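Local structure of envelope glycoprotein E (2GIY) at residues 65-70 / 173-178; 52-57 / 145-150. The protein forms with gI a heterodimer on the virus surface that binds the Fc part of host IgG and is required for cell-to-cell spread in epithelial cells. All blocks are in the same frame, centred on the assembly; numbering follows the deposited sequence.

Interaction 1 of 2, residues 65-70 / 173-178; sequences IYESCL and AVVEQP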
# COMPACT_ATOMS: atom_id res chain seq x y z
N ILE A 65 -6.99 11.60 9.61
CA ILE A 65 -7.33 11.37 8.21
C ILE A 65 -8.48 10.37 8.14
O ILE A 65 -8.34 9.24 8.59
CB ILE A 65 -6.10 10.81 7.43
CG1 ILE A 65 -4.95 11.83 7.47
CG2 ILE A 65 -6.49 10.51 5.98
CD1 ILE A 65 -3.61 11.28 6.98
N TYR A 66 -9.61 10.80 7.59
CA TYR A 66 -10.77 9.92 7.45
C TYR A 66 -10.60 9.16 6.13
O TYR A 66 -11.06 9.61 5.08
CB TYR A 66 -12.06 10.75 7.40
CG TYR A 66 -12.48 11.42 8.71
CD1 TYR A 66 -11.67 11.38 9.84
CD2 TYR A 66 -13.70 12.09 8.80
CE1 TYR A 66 -12.07 12.01 11.04
CE2 TYR A 66 -14.10 12.72 9.98
CZ TYR A 66 -13.29 12.67 11.09
OH TYR A 66 -13.70 13.30 12.25
N GLU A 67 -9.96 7.99 6.18
CA GLU A 67 -9.72 7.21 4.97
C GLU A 67 -10.92 6.94 4.07
O GLU A 67 -10.85 7.15 2.86
CB GLU A 67 -9.03 5.89 5.32
CG GLU A 67 -8.77 5.00 4.11
CD GLU A 67 -7.90 3.81 4.44
OE1 GLU A 67 -8.11 3.19 5.50
OE2 GLU A 67 -7.00 3.49 3.64
N SER A 68 -12.03 6.48 4.65
CA SER A 68 -13.22 6.18 3.86
C SER A 68 -13.73 7.43 3.14
O SER A 68 -14.26 7.34 2.04
CB SER A 68 -14.33 5.62 4.75
OG SER A 68 -14.75 6.58 5.71
N CYS A 69 -13.56 8.58 3.78
CA CYS A 69 -14.00 9.85 3.21
C CYS A 69 -13.26 10.24 1.93
O CYS A 69 -13.82 10.93 1.07
CB CYS A 69 -13.85 10.96 4.23
SG CYS A 69 -15.23 11.05 5.42
N LEU A 70 -12.01 9.82 1.81
CA LEU A 70 -11.23 10.15 0.62
C LEU A 70 -11.95 9.65 -0.63
O LEU A 70 -11.87 10.28 -1.69
CB LEU A 70 -9.83 9.52 0.71
CG LEU A 70 -9.00 9.87 1.95
CD1 LEU A 70 -7.65 9.17 1.87
CD2 LEU A 70 -8.81 11.38 2.04
N ALA A 173 0.00 12.61 12.58
CA ALA A 173 -1.17 12.35 11.75
C ALA A 173 -1.60 10.91 11.99
O ALA A 173 -0.78 9.99 11.92
CB ALA A 173 -0.84 12.57 10.28
N VAL A 174 -2.88 10.70 12.28
CA VAL A 174 -3.39 9.36 12.51
C VAL A 174 -4.46 9.02 11.48
O VAL A 174 -5.34 9.84 11.19
CB VAL A 174 -3.99 9.22 13.92
CG1 VAL A 174 -2.92 9.48 14.97
CG2 VAL A 174 -5.14 10.19 14.10
N VAL A 175 -4.38 7.82 10.92
CA VAL A 175 -5.34 7.39 9.93
C VAL A 175 -6.52 6.71 10.61
O VAL A 175 -6.36 5.68 11.25
CB VAL A 175 -4.71 6.41 8.91
CG1 VAL A 175 -5.72 6.04 7.83
CG2 VAL A 175 -3.47 7.02 8.29
N GLU A 176 -7.70 7.32 10.49
CA GLU A 176 -8.92 6.76 11.07
C GLU A 176 -9.49 5.80 10.04
O GLU A 176 -9.95 6.22 8.97
CB GLU A 176 -9.93 7.86 11.39
CG GLU A 176 -9.52 8.79 12.52
CD GLU A 176 -9.25 8.04 13.82
OE1 GLU A 176 -10.07 7.18 14.19
OE2 GLU A 176 -8.22 8.33 14.46
N GLN A 177 -9.45 4.52 10.35
CA GLN A 177 -9.92 3.50 9.43
C GLN A 177 -11.04 2.64 9.99
O GLN A 177 -11.20 2.51 11.20
CB GLN A 177 -8.73 2.61 9.05
CG GLN A 177 -8.06 1.97 10.25
CD GLN A 177 -6.54 1.93 10.14
OE1 GLN A 177 -5.99 1.37 9.19
NE2 GLN A 177 -5.86 2.52 11.11
N PRO A 178 -11.86 2.04 9.10
CA PRO A 178 -12.94 1.19 9.59
C PRO A 178 -12.29 -0.04 10.21
O PRO A 178 -11.08 -0.20 10.11
CB PRO A 178 -13.73 0.88 8.32
CG PRO A 178 -12.66 0.88 7.26
CD PRO A 178 -11.84 2.10 7.63
O HOH W 1 -12.29 5.76 7.51
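Ile65 and Tyr66 pair in parallel with Val175 and Glu176, joining strand 63-66 to strand 173-176 in a small parallel sheet of the C-terminal domain of the gE ectodomain. Ile65 N donates to Val174 O at 2.9 Å, almost straight at 172°. Glu176 N returns a bond to Ile65 O at 2.8 Å. The ladder fades where 65-70 turns into a short, weakly bonded helix: Glu67 N still reaches Glu176 O, but weakly, at 3.3 Å. A water then bridges the widening gap. It accepts from Ser68 N and donates to Glu176 O, 2.8 Å away, so Glu176 O takes the water bond as well as the weak one from Glu67 N. Cys69, in the turn after the strand, is disulfide-bonded to Cys78.

Ile65 and Val175 lie on one face of the sheet. Ile65 CD1 touches Val175 CG2 and Ala173 CB, each at 4.5 Å, a loose apolar contact. Tyr66 and Glu176 lie on the other face, where Glu176 CB sits 4.2 Å from Tyr66 CD1. The Tyr66 hydroxyl is hydrogen-bonded to Asp83. Glu67 puts CG anti to the backbone N (chi1 179°), and the extended chain beyond carries OE1 to 3.7 Å from Gln177 CB. These two side chains cross at a slant, with the Glu67 carboxylate and the Gln177 side-chain amide turned 75° against each other.

Glu67 OE2 accepts from Trp159 NE1, and OE1 forms a salt bridge with Arg14 of the second subunit. Both would be expected to stabilise the charged form of this buried acid. Glu67, just past strand 63-66, thus links this part of the chain to strand 155-165 and to the second subunit.

Interaction 2 of 2, residues 52-57 / 145-150; sequences LRFDVP and LYLCVV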
# COMPACT_ATOMS: atom_id res chain seq x y z
N LEU A 52 -2.87 17.05 -2.13
CA LEU A 52 -3.80 17.81 -1.31
C LEU A 52 -3.02 18.33 -0.11
O LEU A 52 -2.13 17.64 0.39
CB LEU A 52 -4.95 16.91 -0.84
CG LEU A 52 -5.74 16.20 -1.94
CD1 LEU A 52 -6.78 15.28 -1.31
CD2 LEU A 52 -6.40 17.24 -2.85
N ARG A 53 -3.33 19.54 0.33
CA ARG A 53 -2.65 20.17 1.46
C ARG A 53 -3.69 20.53 2.53
O ARG A 53 -4.73 21.11 2.23
CB ARG A 53 -1.94 21.45 0.98
CG ARG A 53 -1.14 22.19 2.04
CD ARG A 53 -0.56 23.50 1.47
NE ARG A 53 -1.62 24.36 0.95
CZ ARG A 53 -1.44 25.57 0.44
NH1 ARG A 53 -0.23 26.11 0.37
NH2 ARG A 53 -2.49 26.26 -0.01
N PHE A 54 -3.40 20.18 3.77
CA PHE A 54 -4.33 20.47 4.86
C PHE A 54 -3.69 21.30 5.96
O PHE A 54 -2.57 21.03 6.40
CB PHE A 54 -4.85 19.16 5.47
CG PHE A 54 -5.72 18.36 4.53
CD1 PHE A 54 -7.09 18.60 4.47
CD2 PHE A 54 -5.17 17.39 3.71
CE1 PHE A 54 -7.90 17.88 3.59
CE2 PHE A 54 -5.96 16.66 2.83
CZ PHE A 54 -7.34 16.91 2.76
N ASP A 55 -4.41 22.33 6.38
CA ASP A 55 -3.95 23.20 7.45
C ASP A 55 -3.90 22.40 8.75
O ASP A 55 -4.79 21.58 9.02
CB ASP A 55 -4.93 24.38 7.61
CG ASP A 55 -4.61 25.24 8.82
OD1 ASP A 55 -3.63 26.01 8.77
OD2 ASP A 55 -5.35 25.14 9.83
N VAL A 56 -2.85 22.61 9.54
CA VAL A 56 -2.69 21.93 10.81
C VAL A 56 -2.65 22.98 11.92
O VAL A 56 -1.60 23.57 12.19
CB VAL A 56 -1.38 21.09 10.85
CG1 VAL A 56 -1.23 20.39 12.21
CG2 VAL A 56 -1.41 20.04 9.74
N PRO A 57 -3.80 23.25 12.55
CA PRO A 57 -3.85 24.25 13.62
C PRO A 57 -2.91 23.94 14.77
O PRO A 57 -2.68 22.79 15.12
CB PRO A 57 -5.31 24.22 14.06
CG PRO A 57 -6.03 23.87 12.78
CD PRO A 57 -5.15 22.76 12.22
N LEU A 145 -0.25 19.04 6.50
CA LEU A 145 -0.43 17.63 6.18
C LEU A 145 -0.71 17.51 4.69
O LEU A 145 -1.68 18.07 4.18
CB LEU A 145 -1.60 17.05 6.98
CG LEU A 145 -2.02 15.62 6.62
CD1 LEU A 145 -0.85 14.67 6.82
CD2 LEU A 145 -3.21 15.20 7.47
N TYR A 146 0.17 16.79 4.00
CA TYR A 146 0.03 16.59 2.57
C TYR A 146 -0.38 15.16 2.24
O TYR A 146 0.12 14.21 2.83
CB TYR A 146 1.36 16.89 1.86
CG TYR A 146 1.79 18.34 1.92
CD1 TYR A 146 2.22 18.91 3.12
CD2 TYR A 146 1.76 19.14 0.78
CE1 TYR A 146 2.59 20.25 3.19
CE2 TYR A 146 2.13 20.49 0.84
CZ TYR A 146 2.55 21.03 2.04
OH TYR A 146 2.93 22.35 2.10
N LEU A 147 -1.31 15.03 1.30
CA LEU A 147 -1.77 13.73 0.85
C LEU A 147 -1.54 13.64 -0.66
O LEU A 147 -1.80 14.59 -1.40
CB LEU A 147 -3.26 13.53 1.13
CG LEU A 147 -3.64 12.82 2.44
CD1 LEU A 147 -3.24 13.67 3.63
CD2 LEU A 147 -5.15 12.56 2.46
N CYS A 148 -1.03 12.50 -1.10
CA CYS A 148 -0.81 12.27 -2.51
C CYS A 148 -1.81 11.17 -2.86
O CYS A 148 -1.78 10.09 -2.27
CB CYS A 148 0.62 11.79 -2.78
SG CYS A 148 0.95 11.54 -4.55
N VAL A 149 -2.73 11.47 -3.78
CA VAL A 149 -3.75 10.52 -4.17
C VAL A 149 -3.68 10.19 -5.65
O VAL A 149 -3.59 11.08 -6.49
CB VAL A 149 -5.17 11.08 -3.87
CG1 VAL A 149 -6.22 10.02 -4.16
CG2 VAL A 149 -5.25 11.54 -2.42
N VAL A 150 -3.71 8.90 -5.98
CA VAL A 150 -3.65 8.51 -7.37
C VAL A 150 -4.98 7.95 -7.87
O VAL A 150 -5.48 6.95 -7.36
CB VAL A 150 -2.56 7.45 -7.61
CG1 VAL A 150 -2.47 7.13 -9.11
CG2 VAL A 150 -1.22 7.96 -7.10
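Leu52 to Phe54 run antiparallel to Leu145 to Leu147, within the larger sheet of an Ig V-type domain. The short strand axes approach to 4.7 Å.

Four backbone hydrogen bonds join the strands. Leu52 and Leu147 form one hydrogen-bonded pair. Leu52 N donates to Leu147 O at 2.8 Å. In return, Leu147 N donates to Leu52 O at 2.9 Å. Phe54 and Leu145 form the other pair. Between them, Arg53 and Tyr146 are a non-hydrogen-bonded pair. There Tyr146 CA makes a CA-H...O contact with Leu52 O at 3.2 Å.

Apolar packing fills the face that carries Leu52, Phe54, Leu145 and Leu147. Phe54 crosses Leu147 at a slant, and its CE2 meets Leu147 CD1 at 4.1 Å. The edge of the Phe54 ring also faces Leu145 O, in the ring plane. Leu52 CD1 packs on Val149 CG2. Past the paired residues, Val56 CG2 touches Leu145 CB, with the two side chains nearly perpendicular. Met63 of strand 63-66 also packs on Leu145.

The face with Arg53 and Tyr146 holds a CH-pi contact. The two side chains lie side by side and point the same way. Tyr146 OH is hydrogen-bonded to His142 O. Arg53 CG, anti to its backbone N (chi1 -178°), stands over one face of the Tyr146 ring, 4.2 Å from the centroid and offset toward the rim.

The two interactions belong to different sheets that pack against each other, with centres about 12 Å apart. Their segments alternate along the chain, in the order 52-57, 65-70, 145-150, 173-178. Side chains of interaction 1 meet the face of interaction 2 that carries Leu145 and Leu147. Ile65 CG1 lies 3.8 Å from Leu145 CD2, and Leu70 CD2 lies 3.9 Å from Leu147 CD2. Ala173 CB adds a contact with Leu145 CD1 at 4.0 Å. One shared apolar layer thus joins the small parallel sheet to the large one. Segments 52-57, 65-70 and 145-150 lie within the region assigned to Fc binding, and 173-178 follows it. Interaction 1 also meets the second subunit, whereas interaction 2 does not.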